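PDB 3T6G: SH2 domain-containing protein 3C from Homo sapiens, which acts as a signalling adapter in integrin-mediated cell adhesion and migration, its Cdc25-homology domain adopting a closed conformation that precludes canonical nucleotide exchange but is required for binding BCAR1. Local coordinates for residues F281-R284 with L285-S289. The protein carries 2 engineered substitutions. Numbering follows the deposited sequence.
Sequences FQMR and LLWGS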
loop_
_atom_site.group_PDB
_atom_site.type_symbol
_atom_site.label_atom_id
_atom_site.label_comp_id
_atom_site.label_asym_id
_atom_site.label_seq_id
_atom_site.Cartn_x
_atom_site.Cartn_y
_atom_site.Cartn_z
ATOM N N PHE A 281 -6.078 12.033 13.921
ATOM C CA PHE A 281 -7.378 12.215 14.562
ATOM C C PHE A 281 -7.966 10.836 14.903
ATOM O O PHE A 281 -8.440 10.595 16.027
ATOM C CB PHE A 281 -8.339 13.014 13.669
ATOM C CG PHE A 281 -9.783 12.909 14.093
ATOM C CD1 PHE A 281 -10.286 13.714 15.110
ATOM C CD2 PHE A 281 -10.639 12.002 13.477
ATOM C CE1 PHE A 281 -11.628 13.618 15.508
ATOM C CE2 PHE A 281 -11.985 11.897 13.865
ATOM C CZ PHE A 281 -12.482 12.697 14.885
ATOM N N GLN A 282 -7.907 9.922 13.941
ATOM C CA GLN A 282 -8.437 8.583 14.167
ATOM C C GLN A 282 -7.740 7.829 15.291
ATOM O O GLN A 282 -8.396 7.310 16.190
ATOM C CB GLN A 282 -8.470 7.803 12.868
ATOM C CG GLN A 282 -9.386 8.502 11.867
ATOM C CD GLN A 282 -9.401 7.855 10.517
ATOM O OE1 GLN A 282 -8.687 6.895 10.280
ATOM N NE2 GLN A 282 -10.204 8.394 9.606
ATOM N N MET A 283 -6.413 7.794 15.269
ATOM C CA MET A 283 -5.695 7.103 16.323
ATOM C C MET A 283 -6.134 7.594 17.699
ATOM O O MET A 283 -6.456 6.798 18.570
ATOM C CB MET A 283 -4.181 7.228 16.123
ATOM C CG MET A 283 -3.728 6.592 14.823
ATOM S SD MET A 283 -2.007 6.897 14.441
ATOM C CE MET A 283 -1.215 5.830 15.673
ATOM N N ARG A 284 -6.174 8.906 17.882
ATOM C CA ARG A 284 -6.613 9.505 19.144
ATOM C C ARG A 284 -8.067 9.195 19.486
ATOM O O ARG A 284 -8.400 8.857 20.630
ATOM C CB ARG A 284 -6.412 11.016 19.090
ATOM C CG ARG A 284 -4.986 11.446 19.379
ATOM C CD ARG A 284 -4.759 11.382 20.864
ATOM N NE ARG A 284 -3.763 12.361 21.262
ATOM C CZ ARG A 284 -4.022 13.482 21.921
ATOM N NH1 ARG A 284 -5.262 13.771 22.285
ATOM N NH2 ARG A 284 -3.026 14.303 22.228
ATOM N N LEU A 285 -8.938 9.319 18.490
ATOM C CA LEU A 285 -10.340 8.946 18.659
ATOM C C LEU A 285 -10.457 7.515 19.139
ATOM O O LEU A 285 -11.056 7.236 20.159
ATOM C CB LEU A 285 -11.076 9.067 17.330
ATOM C CG LEU A 285 -12.480 8.479 17.289
ATOM C CD1 LEU A 285 -13.369 9.239 18.236
ATOM C CD2 LEU A 285 -13.013 8.553 15.868
ATOM N N LEU A 286 -9.876 6.604 18.376
ATOM C CA LEU A 286 -10.019 5.180 18.627
ATOM C C LEU A 286 -9.322 4.735 19.914
ATOM O O LEU A 286 -9.898 4.046 20.752
ATOM C CB LEU A 286 -9.489 4.417 17.415
ATOM C CG LEU A 286 -10.368 4.678 16.184
ATOM C CD1 LEU A 286 -9.742 4.173 14.907
ATOM C CD2 LEU A 286 -11.747 4.062 16.382
ATOM N N TRP A 287 -8.082 5.144 20.094
ATOM C CA TRP A 287 -7.317 4.588 21.200
ATOM C C TRP A 287 -7.115 5.536 22.376
ATOM O O TRP A 287 -6.612 5.124 23.422
ATOM C CB TRP A 287 -6.001 3.996 20.686
ATOM C CG TRP A 287 -6.246 2.837 19.732
ATOM C CD1 TRP A 287 -6.555 1.544 20.070
ATOM C CD2 TRP A 287 -6.232 2.878 18.293
ATOM N NE1 TRP A 287 -6.727 0.786 18.934
ATOM C CE2 TRP A 287 -6.532 1.581 17.831
ATOM C CE3 TRP A 287 -5.983 3.885 17.354
ATOM C CZ2 TRP A 287 -6.594 1.264 16.477
ATOM C CZ3 TRP A 287 -6.049 3.568 16.002
ATOM C CH2 TRP A 287 -6.343 2.267 15.578
ATOM N N GLY A 288 -7.545 6.787 22.218
ATOM C CA GLY A 288 -7.365 7.797 23.255
ATOM C C GLY A 288 -5.903 8.216 23.351
ATOM O O GLY A 288 -5.022 7.523 22.842
ATOM N N SER A 289 -5.626 9.355 23.982
ATOM C CA SER A 289 -4.237 9.715 24.258
ATOM C C SER A 289 -3.682 8.613 25.144
ATOM O O SER A 289 -4.433 7.930 25.842
ATOM C CB SER A 289 -4.120 11.085 24.938
ATOM O OG SER A 289 -4.756 11.101 26.205
#
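Four successive i to i+4 backbone hydrogen bonds tie Phe281-Arg284 to Leu285-Gly288 as the last turns of helix 279-287. Leu286 N to Gln282 O is nearly linear (2.7 Å, 175° at the hydrogen), whereas Gly288 N to Arg284 O, equally short, bends to 129° and is weak. Gly288, with a positive phi, is where the chain leaves the helix.

Apolar contacts run along two flanks. Phe281 CE2 meets Leu285 CD2 at 4.0 Å; CG anti to the backbone N in both (Phe281 chi1 164°) brings the side chains together on the flank facing helix 35-46. On the other flank Met283 CG lies 4.0 Å from Trp287 CZ3, while Met283 CA sits in the indole plane at the ring's edge, 3.4 Å from CE3. Leu286 CB lies over one indole face, toward its rim.

Past the helix end, Ser289 CB packs 3.7 Å above the centre of the Arg284 guanidinium plane, a van der Waals contact. Among outward hydrogen bonds, Trp287 NE1 reaches Arg299 O of helix 296-314, and the guanidinium reaches Asn30 OD1 and, weakly, the carbonyls of Pro18, Ala19 and Arg28. These dispersed acceptors probably fix the buried group's rotation and pin the N-terminal segment to this Ras-GEF-like domain's helix end.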